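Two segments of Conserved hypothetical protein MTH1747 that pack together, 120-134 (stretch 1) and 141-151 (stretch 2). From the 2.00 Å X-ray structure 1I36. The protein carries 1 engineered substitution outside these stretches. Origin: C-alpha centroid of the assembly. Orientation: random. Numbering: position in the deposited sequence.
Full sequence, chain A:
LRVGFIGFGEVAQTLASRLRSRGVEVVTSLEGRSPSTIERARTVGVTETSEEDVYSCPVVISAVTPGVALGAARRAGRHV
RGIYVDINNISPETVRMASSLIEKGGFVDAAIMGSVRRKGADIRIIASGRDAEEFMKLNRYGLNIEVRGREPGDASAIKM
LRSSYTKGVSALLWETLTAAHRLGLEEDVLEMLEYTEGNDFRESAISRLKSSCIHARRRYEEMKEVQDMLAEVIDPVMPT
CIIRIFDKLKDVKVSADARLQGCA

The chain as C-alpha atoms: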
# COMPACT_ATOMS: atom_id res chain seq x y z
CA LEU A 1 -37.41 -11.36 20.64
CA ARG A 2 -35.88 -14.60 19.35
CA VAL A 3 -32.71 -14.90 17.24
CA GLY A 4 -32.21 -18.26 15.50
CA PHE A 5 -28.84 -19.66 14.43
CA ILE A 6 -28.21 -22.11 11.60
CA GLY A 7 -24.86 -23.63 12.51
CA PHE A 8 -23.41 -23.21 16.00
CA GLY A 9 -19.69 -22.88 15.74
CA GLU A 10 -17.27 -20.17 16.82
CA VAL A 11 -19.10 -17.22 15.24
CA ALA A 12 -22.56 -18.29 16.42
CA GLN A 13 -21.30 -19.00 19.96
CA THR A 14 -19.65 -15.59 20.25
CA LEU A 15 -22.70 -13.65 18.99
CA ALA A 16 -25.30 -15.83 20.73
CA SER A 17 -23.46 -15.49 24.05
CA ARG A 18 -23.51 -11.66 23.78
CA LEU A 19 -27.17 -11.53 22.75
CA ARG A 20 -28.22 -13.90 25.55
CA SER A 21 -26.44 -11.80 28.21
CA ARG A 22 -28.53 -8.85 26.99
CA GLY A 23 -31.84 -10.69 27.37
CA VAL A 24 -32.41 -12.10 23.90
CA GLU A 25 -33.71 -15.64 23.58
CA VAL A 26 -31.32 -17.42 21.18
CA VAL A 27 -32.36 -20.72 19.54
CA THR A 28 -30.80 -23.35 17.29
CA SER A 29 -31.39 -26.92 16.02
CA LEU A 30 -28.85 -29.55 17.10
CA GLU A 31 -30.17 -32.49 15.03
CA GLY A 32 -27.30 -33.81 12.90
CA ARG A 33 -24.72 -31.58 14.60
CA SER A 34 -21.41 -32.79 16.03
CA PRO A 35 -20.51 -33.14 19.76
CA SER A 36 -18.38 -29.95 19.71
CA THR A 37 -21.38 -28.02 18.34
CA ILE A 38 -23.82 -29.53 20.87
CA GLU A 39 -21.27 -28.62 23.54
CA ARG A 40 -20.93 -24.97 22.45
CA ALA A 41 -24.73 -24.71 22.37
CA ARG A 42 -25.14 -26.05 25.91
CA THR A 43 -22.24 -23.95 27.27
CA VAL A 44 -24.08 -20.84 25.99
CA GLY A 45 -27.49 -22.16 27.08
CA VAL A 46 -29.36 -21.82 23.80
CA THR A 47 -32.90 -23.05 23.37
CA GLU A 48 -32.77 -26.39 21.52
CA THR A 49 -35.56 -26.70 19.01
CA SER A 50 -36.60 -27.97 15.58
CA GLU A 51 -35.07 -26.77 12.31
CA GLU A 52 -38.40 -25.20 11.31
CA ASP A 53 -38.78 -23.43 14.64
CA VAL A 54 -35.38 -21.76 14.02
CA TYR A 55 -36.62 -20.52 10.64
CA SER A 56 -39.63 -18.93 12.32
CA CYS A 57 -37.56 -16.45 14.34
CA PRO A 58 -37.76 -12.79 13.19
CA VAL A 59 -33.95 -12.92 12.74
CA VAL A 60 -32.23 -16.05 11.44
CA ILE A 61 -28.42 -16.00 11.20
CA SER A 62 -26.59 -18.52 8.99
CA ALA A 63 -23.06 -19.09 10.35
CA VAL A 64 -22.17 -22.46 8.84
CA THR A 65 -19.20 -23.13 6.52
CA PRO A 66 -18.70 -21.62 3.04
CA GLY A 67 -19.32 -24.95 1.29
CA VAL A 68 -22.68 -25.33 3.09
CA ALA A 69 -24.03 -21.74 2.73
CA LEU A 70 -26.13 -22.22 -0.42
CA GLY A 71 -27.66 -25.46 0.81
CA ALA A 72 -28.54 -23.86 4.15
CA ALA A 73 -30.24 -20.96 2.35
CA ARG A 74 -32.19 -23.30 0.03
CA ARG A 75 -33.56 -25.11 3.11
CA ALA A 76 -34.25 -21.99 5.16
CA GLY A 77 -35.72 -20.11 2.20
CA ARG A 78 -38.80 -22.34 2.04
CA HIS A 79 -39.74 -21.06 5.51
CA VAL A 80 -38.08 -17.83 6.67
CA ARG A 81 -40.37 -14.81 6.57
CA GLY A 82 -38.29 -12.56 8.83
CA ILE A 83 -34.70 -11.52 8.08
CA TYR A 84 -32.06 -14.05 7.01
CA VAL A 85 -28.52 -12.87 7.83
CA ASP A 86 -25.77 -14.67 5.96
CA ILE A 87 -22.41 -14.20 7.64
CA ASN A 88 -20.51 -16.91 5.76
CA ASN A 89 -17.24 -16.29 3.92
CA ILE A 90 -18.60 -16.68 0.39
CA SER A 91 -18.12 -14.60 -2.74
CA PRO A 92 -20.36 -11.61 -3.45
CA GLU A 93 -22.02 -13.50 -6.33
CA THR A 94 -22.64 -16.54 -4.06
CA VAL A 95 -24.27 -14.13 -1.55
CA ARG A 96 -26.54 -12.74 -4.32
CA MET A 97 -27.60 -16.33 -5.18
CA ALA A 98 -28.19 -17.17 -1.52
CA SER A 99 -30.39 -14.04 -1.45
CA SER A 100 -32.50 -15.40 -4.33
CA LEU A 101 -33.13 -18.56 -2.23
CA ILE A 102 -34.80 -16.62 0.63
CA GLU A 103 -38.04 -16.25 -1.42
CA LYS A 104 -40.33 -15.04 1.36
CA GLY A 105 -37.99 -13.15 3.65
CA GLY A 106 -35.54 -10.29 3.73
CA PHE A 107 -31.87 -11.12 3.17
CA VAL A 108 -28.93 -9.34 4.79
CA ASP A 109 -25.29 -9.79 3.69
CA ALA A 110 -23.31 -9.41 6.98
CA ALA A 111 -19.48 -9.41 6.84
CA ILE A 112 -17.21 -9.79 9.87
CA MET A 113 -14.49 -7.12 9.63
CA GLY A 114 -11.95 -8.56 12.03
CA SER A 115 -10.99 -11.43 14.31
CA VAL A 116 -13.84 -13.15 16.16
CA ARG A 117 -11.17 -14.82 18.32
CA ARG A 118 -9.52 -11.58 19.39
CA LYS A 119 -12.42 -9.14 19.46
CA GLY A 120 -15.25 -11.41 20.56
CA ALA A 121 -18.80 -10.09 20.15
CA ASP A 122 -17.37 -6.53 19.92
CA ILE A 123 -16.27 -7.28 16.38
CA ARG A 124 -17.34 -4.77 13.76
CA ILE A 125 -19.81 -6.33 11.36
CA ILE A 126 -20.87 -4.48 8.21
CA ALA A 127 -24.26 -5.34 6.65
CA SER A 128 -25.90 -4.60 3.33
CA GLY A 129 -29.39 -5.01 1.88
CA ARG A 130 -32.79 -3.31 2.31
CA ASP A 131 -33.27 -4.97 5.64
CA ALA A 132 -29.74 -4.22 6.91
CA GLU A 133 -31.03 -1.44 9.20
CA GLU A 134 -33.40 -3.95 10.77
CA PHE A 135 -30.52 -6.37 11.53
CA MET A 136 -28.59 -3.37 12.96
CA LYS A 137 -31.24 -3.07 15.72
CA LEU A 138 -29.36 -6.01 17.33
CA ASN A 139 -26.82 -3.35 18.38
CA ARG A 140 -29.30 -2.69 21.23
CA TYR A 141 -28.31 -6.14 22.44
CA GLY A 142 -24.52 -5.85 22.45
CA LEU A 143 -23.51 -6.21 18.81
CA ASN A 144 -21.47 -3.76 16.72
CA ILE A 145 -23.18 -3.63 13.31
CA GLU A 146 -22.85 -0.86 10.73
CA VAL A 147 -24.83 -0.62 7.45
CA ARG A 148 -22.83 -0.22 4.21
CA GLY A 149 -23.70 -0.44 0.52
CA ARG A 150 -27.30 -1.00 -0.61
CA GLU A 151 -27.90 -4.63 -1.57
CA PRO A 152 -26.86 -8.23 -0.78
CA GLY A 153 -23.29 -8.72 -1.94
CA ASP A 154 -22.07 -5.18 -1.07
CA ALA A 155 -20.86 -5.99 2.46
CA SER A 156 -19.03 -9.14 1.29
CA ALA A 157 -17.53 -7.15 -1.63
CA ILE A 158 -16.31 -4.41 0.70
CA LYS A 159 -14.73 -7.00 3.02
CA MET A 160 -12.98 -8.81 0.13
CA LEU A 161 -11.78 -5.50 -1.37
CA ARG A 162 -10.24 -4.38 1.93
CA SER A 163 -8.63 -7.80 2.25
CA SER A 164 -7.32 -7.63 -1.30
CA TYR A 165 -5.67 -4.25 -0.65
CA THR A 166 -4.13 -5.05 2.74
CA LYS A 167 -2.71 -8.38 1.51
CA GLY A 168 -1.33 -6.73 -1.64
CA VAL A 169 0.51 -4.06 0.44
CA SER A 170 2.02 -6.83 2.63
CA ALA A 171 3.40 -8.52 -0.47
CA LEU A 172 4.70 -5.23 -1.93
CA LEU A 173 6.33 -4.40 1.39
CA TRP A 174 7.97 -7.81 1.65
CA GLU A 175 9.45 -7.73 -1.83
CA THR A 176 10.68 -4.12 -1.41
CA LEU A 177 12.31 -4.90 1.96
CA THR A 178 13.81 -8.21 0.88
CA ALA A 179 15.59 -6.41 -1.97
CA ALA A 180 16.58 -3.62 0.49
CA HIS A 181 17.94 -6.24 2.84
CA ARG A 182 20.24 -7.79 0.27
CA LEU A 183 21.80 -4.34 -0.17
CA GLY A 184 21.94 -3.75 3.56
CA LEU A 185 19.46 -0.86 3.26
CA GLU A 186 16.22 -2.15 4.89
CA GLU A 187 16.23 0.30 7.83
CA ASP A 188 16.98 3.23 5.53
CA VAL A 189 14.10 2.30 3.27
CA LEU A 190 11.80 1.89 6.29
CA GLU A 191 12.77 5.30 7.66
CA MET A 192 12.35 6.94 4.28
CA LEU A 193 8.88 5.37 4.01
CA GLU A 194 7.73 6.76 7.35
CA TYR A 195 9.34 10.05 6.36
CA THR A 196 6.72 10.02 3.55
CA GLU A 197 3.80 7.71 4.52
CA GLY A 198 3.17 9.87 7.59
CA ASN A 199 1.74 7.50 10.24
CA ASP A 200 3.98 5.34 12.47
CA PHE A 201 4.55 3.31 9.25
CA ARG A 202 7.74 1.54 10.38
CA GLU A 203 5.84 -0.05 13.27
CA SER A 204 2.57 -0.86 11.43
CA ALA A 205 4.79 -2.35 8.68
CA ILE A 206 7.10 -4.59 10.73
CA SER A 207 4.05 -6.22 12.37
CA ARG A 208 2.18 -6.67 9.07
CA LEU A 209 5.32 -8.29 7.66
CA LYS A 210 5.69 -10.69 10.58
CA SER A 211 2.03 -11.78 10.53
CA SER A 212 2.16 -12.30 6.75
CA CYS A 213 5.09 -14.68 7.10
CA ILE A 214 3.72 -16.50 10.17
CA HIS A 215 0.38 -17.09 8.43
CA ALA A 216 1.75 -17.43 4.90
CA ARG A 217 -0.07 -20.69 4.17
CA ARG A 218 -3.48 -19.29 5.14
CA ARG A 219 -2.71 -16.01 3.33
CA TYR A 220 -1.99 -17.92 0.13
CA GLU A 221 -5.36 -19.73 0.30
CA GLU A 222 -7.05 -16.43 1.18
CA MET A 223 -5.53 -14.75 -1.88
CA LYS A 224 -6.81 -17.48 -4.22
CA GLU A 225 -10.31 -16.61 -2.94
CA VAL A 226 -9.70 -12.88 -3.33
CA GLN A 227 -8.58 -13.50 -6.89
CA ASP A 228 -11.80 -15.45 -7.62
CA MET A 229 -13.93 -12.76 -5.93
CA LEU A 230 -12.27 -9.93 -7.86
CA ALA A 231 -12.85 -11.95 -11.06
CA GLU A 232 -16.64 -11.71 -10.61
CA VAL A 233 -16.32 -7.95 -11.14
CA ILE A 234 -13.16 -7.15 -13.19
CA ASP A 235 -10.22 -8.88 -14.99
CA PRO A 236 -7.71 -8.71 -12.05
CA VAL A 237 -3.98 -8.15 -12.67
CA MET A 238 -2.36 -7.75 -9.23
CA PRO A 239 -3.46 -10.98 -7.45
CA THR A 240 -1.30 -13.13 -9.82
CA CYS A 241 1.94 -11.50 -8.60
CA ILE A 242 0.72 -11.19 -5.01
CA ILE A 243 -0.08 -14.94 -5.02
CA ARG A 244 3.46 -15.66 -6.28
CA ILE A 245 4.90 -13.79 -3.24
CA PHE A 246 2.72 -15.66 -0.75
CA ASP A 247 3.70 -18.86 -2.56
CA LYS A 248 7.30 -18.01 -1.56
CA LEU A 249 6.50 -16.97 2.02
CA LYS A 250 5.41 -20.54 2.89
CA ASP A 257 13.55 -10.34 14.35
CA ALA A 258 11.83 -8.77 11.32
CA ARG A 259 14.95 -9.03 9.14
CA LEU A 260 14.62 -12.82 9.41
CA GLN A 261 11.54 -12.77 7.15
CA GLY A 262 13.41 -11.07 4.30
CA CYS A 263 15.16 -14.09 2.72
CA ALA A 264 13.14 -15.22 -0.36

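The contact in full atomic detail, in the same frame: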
# COMPACT_ATOMS: atom_id res chain seq x y z
N GLY A 120 -14.01 -10.92 20.00
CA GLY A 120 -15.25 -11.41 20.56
C GLY A 120 -16.47 -10.75 19.91
O GLY A 120 -16.42 -10.29 18.75
N ALA A 121 -17.56 -10.66 20.66
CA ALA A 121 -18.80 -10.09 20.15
C ALA A 121 -18.71 -8.60 19.83
O ALA A 121 -19.64 -8.04 19.24
CB ALA A 121 -19.96 -10.38 21.09
N ASP A 122 -17.60 -7.96 20.20
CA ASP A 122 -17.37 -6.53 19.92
C ASP A 122 -16.91 -6.29 18.48
O ASP A 122 -16.71 -5.15 18.05
CB ASP A 122 -16.28 -5.97 20.84
CG ASP A 122 -16.78 -5.70 22.23
OD1 ASP A 122 -17.99 -5.88 22.49
OD2 ASP A 122 -15.96 -5.28 23.07
N ILE A 123 -16.74 -7.37 17.75
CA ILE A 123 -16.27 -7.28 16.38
C ILE A 123 -17.16 -6.42 15.52
O ILE A 123 -18.38 -6.43 15.69
CB ILE A 123 -16.12 -8.71 15.79
CG1 ILE A 123 -15.28 -8.69 14.53
CG2 ILE A 123 -17.47 -9.40 15.63
CD1 ILE A 123 -13.91 -8.17 14.78
N ARG A 124 -16.56 -5.58 14.67
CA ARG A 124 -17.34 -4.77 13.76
C ARG A 124 -17.88 -5.69 12.66
O ARG A 124 -17.15 -6.55 12.11
CB ARG A 124 -16.50 -3.65 13.14
CG ARG A 124 -17.17 -2.84 12.00
CD ARG A 124 -18.57 -2.27 12.33
NE ARG A 124 -18.64 -1.49 13.57
CZ ARG A 124 -18.31 -0.20 13.69
NH1 ARG A 124 -17.85 0.48 12.65
NH2 ARG A 124 -18.50 0.44 14.86
N ILE A 125 -19.18 -5.56 12.41
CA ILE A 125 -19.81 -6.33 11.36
C ILE A 125 -20.46 -5.32 10.41
O ILE A 125 -21.21 -4.46 10.85
CB ILE A 125 -20.92 -7.22 11.95
CG1 ILE A 125 -20.32 -8.28 12.86
CG2 ILE A 125 -21.79 -7.85 10.84
CD1 ILE A 125 -21.41 -9.00 13.67
N ILE A 126 -20.18 -5.40 9.12
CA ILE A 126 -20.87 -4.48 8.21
C ILE A 126 -21.99 -5.30 7.56
O ILE A 126 -21.85 -6.51 7.37
CB ILE A 126 -19.92 -3.80 7.19
CG1 ILE A 126 -19.23 -4.85 6.32
CG2 ILE A 126 -18.87 -2.91 7.94
CD1 ILE A 126 -18.46 -4.22 5.10
N ALA A 127 -23.10 -4.64 7.22
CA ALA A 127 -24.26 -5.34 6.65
C ALA A 127 -24.88 -4.54 5.52
O ALA A 127 -24.98 -3.30 5.59
CB ALA A 127 -25.30 -5.60 7.78
N SER A 128 -25.32 -5.25 4.49
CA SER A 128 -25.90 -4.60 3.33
C SER A 128 -27.22 -5.27 2.94
O SER A 128 -27.42 -6.45 3.21
CB SER A 128 -24.90 -4.59 2.17
OG SER A 128 -24.74 -5.88 1.59
N GLY A 129 -28.09 -4.51 2.28
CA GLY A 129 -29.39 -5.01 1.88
C GLY A 129 -30.45 -4.07 2.43
O GLY A 129 -30.19 -3.31 3.38
N ARG A 130 -31.67 -4.17 1.90
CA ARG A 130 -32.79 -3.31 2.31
C ARG A 130 -33.15 -3.45 3.76
O ARG A 130 -33.65 -2.52 4.39
CB ARG A 130 -34.06 -3.60 1.49
CG ARG A 130 -33.96 -3.35 0.04
CD ARG A 130 -35.35 -3.54 -0.64
NE ARG A 130 -36.34 -2.60 -0.13
CZ ARG A 130 -37.32 -2.96 0.69
NH1 ARG A 130 -37.44 -4.22 1.07
NH2 ARG A 130 -38.21 -2.06 1.09
N ASP A 131 -32.97 -4.66 4.26
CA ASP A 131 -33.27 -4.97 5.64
C ASP A 131 -32.06 -4.89 6.57
O ASP A 131 -32.14 -5.34 7.72
CB ASP A 131 -33.83 -6.38 5.69
CG ASP A 131 -35.07 -6.53 4.80
OD1 ASP A 131 -36.14 -6.09 5.26
OD2 ASP A 131 -34.93 -7.02 3.65
N ALA A 132 -30.96 -4.31 6.09
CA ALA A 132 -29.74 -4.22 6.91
C ALA A 132 -29.96 -3.40 8.20
O ALA A 132 -29.46 -3.74 9.30
CB ALA A 132 -28.57 -3.62 6.06
N GLU A 133 -30.70 -2.30 8.06
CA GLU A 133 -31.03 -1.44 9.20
C GLU A 133 -31.79 -2.21 10.26
O GLU A 133 -31.61 -1.99 11.46
CB GLU A 133 -31.91 -0.28 8.75
CG GLU A 133 -31.23 0.80 7.97
CD GLU A 133 -32.16 1.99 7.77
OE1 GLU A 133 -32.72 2.49 8.78
OE2 GLU A 133 -32.36 2.40 6.60
N GLU A 134 -32.63 -3.15 9.83
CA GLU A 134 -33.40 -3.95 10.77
C GLU A 134 -32.50 -4.91 11.55
O GLU A 134 -32.68 -5.11 12.77
CB GLU A 134 -34.52 -4.67 10.02
CG GLU A 134 -35.49 -5.49 10.88
CD GLU A 134 -36.30 -4.67 11.88
OE1 GLU A 134 -36.57 -3.46 11.61
OE2 GLU A 134 -36.66 -5.25 12.93
N TYR A 141 -28.63 -4.96 21.63
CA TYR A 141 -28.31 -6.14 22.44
C TYR A 141 -26.83 -6.56 22.47
O TYR A 141 -26.51 -7.73 22.62
CB TYR A 141 -29.23 -7.30 22.06
CG TYR A 141 -30.69 -6.94 22.14
CD1 TYR A 141 -31.31 -6.73 23.37
CD2 TYR A 141 -31.45 -6.76 20.99
CE1 TYR A 141 -32.64 -6.34 23.46
CE2 TYR A 141 -32.79 -6.38 21.06
CZ TYR A 141 -33.38 -6.17 22.30
OH TYR A 141 -34.69 -5.80 22.38
N GLY A 142 -25.94 -5.58 22.35
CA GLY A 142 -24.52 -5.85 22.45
C GLY A 142 -23.69 -6.07 21.21
O GLY A 142 -22.49 -6.33 21.34
N LEU A 143 -24.28 -5.98 20.02
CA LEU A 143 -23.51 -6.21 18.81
C LEU A 143 -22.96 -4.88 18.28
O LEU A 143 -23.34 -3.81 18.78
CB LEU A 143 -24.34 -6.99 17.76
CG LEU A 143 -24.81 -8.38 18.24
CD1 LEU A 143 -25.36 -9.21 17.05
CD2 LEU A 143 -23.64 -9.13 18.87
N ASN A 144 -22.10 -4.95 17.27
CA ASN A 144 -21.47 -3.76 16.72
C ASN A 144 -21.63 -3.78 15.20
O ASN A 144 -20.66 -3.95 14.48
CB ASN A 144 -19.97 -3.83 17.11
CG ASN A 144 -19.17 -2.62 16.66
OD1 ASN A 144 -19.72 -1.60 16.25
ND2 ASN A 144 -17.85 -2.73 16.78
N ILE A 145 -22.86 -3.58 14.74
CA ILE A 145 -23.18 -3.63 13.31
C ILE A 145 -23.23 -2.22 12.71
O ILE A 145 -23.61 -1.26 13.38
CB ILE A 145 -24.57 -4.31 13.11
CG1 ILE A 145 -24.55 -5.75 13.65
CG2 ILE A 145 -24.94 -4.33 11.59
CD1 ILE A 145 -25.94 -6.27 14.18
N GLU A 146 -22.83 -2.11 11.45
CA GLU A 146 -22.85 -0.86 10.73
C GLU A 146 -23.36 -1.21 9.32
O GLU A 146 -22.95 -2.22 8.74
CB GLU A 146 -21.44 -0.28 10.65
CG GLU A 146 -21.31 0.90 9.76
CD GLU A 146 -19.89 1.43 9.75
OE1 GLU A 146 -19.02 0.77 9.14
OE2 GLU A 146 -19.65 2.48 10.38
N VAL A 147 -24.26 -0.40 8.79
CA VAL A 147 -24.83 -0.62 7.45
C VAL A 147 -23.92 -0.01 6.38
O VAL A 147 -23.45 1.10 6.54
CB VAL A 147 -26.24 0.03 7.31
CG1 VAL A 147 -26.78 -0.12 5.82
CG2 VAL A 147 -27.21 -0.61 8.29
N ARG A 148 -23.64 -0.74 5.31
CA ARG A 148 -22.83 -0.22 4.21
C ARG A 148 -23.49 -0.67 2.91
O ARG A 148 -24.25 -1.64 2.93
CB ARG A 148 -21.40 -0.81 4.26
CG ARG A 148 -20.56 -0.36 5.45
CD ARG A 148 -20.04 1.04 5.20
NE ARG A 148 -19.30 1.59 6.34
CZ ARG A 148 -18.57 2.70 6.26
NH1 ARG A 148 -18.49 3.35 5.10
NH2 ARG A 148 -17.95 3.17 7.33
N GLY A 149 -23.14 -0.04 1.80
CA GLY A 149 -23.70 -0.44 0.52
C GLY A 149 -25.22 -0.31 0.44
O GLY A 149 -25.81 0.47 1.19
N ARG A 150 -25.84 -1.07 -0.45
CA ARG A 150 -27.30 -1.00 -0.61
C ARG A 150 -27.98 -2.36 -0.76
O ARG A 150 -29.11 -2.53 -0.35
CB ARG A 150 -27.64 -0.20 -1.87
CG ARG A 150 -27.15 1.23 -1.89
CD ARG A 150 -27.54 1.92 -3.20
NE ARG A 150 -26.98 1.27 -4.38
CZ ARG A 150 -27.23 1.64 -5.64
NH1 ARG A 150 -28.05 2.67 -5.88
NH2 ARG A 150 -26.68 0.98 -6.66
N GLU A 151 -27.27 -3.34 -1.32
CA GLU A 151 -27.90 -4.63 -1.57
C GLU A 151 -27.04 -5.82 -1.18
O GLU A 151 -25.88 -5.64 -0.84
CB GLU A 151 -28.28 -4.69 -3.06
CG GLU A 151 -27.18 -4.28 -4.02
CD GLU A 151 -27.63 -4.25 -5.49
OE1 GLU A 151 -28.59 -3.53 -5.84
OE2 GLU A 151 -27.01 -4.97 -6.29
O HOH W 1 -20.71 -7.41 16.75
O HOH W 2 -20.30 -4.92 20.45
O HOH W 3 -16.58 -0.41 9.95
O HOH W 4 -27.36 -1.69 2.51

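The two segments associate as neighbouring parallel β-strands, joined by a short ladder of backbone hydrogen bonds that polar side chains and ordered water extend at its two ends. Ile125, Ile126 and Ala127 pair with Ile145, Glu146 and Val147, with CA atoms 4.7 to 4.8 Å apart, and the strand axes cross at -34°.

The ladder alternates as parallel pairing requires. Ile125 N donates to Asn144 O (3.0 Å), and Ile125 O accepts from Glu146 N (2.9 Å); one step on, Ala127 N donates to Glu146 O (2.9 Å) and Ala127 O accepts from Arg148 N (2.9 Å). Residues of odd number in the first strand thus use both their amide and carbonyl groups on residues of even number in the second. The same carbonyls receive CA-H...O contacts, among them Ile126 CA to Glu146 O at 3.1 Å and Val147 CA to Ala127 O at 3.3 Å.

On one face of the sheet, Ile125, Ile145, Ala127 and Val147 form an apolar layer. Ile125 CB lies 4.3 Å from Ile145 CG1, while the small Ala127 brings its CB to 4.0 Å from Ile145 CG2. Val147 packs against the start of the helix that comes after the first strand: its CG1 meets Ala132 CB at 3.9 Å, and its CG2 lies 4.3 Å from Glu133 CG, an aliphatic part of an otherwise exposed side chain. The other face is mixed. Ile126 is buried there, its CB 3.9 Å from Arg148 CG, beside Glu146, whose OE1 forms a salt bridge with Arg148 NE (2.9 Å).

Before the ladder, Asn144 is the polar hub, and it has the largest area covered by the other segment. Its amide suits the position because it can donate and accept at once: ND2 donates to Asp122 O (3.0 Å), while OD1 accepts from both Arg124 NE (2.9 Å) and Arg124 NH2 (2.8 Å). The Arg124 side chain leaves its backbone sideways and folds back through p rotamers at chi2 and chi3, bringing the guanidinium over to Asn144, with Glu146 CB against one face. Arg124 NH1 and Glu146 OE2, 3.5 Å apart, make a salt bridge in which the oxygen lies well out of the guanidinium plane, so the attraction is one of charge alone. Water 3 also links Arg124 NH1 to Glu146 OE1.

Where the backbones diverge at this end, water 1 fills the gap, donating to Ala121 O (2.8 Å) and Ile123 O (2.7 Å) and accepting from Asn144 N (2.9 Å).

Beyond the ladder, Ser128 points toward the second segment and its OG donates to Glu151 O (2.7 Å). Gly129 CA then approaches Arg150 O to 3.3 Å. The backbone angles of Gly129 would jam a CB against the preceding carbonyl oxygen, which by itself calls for glycine. At Gly149, positive phi favours glycine, and an ideal CB would sit only 3.7 Å from Ser128 CB.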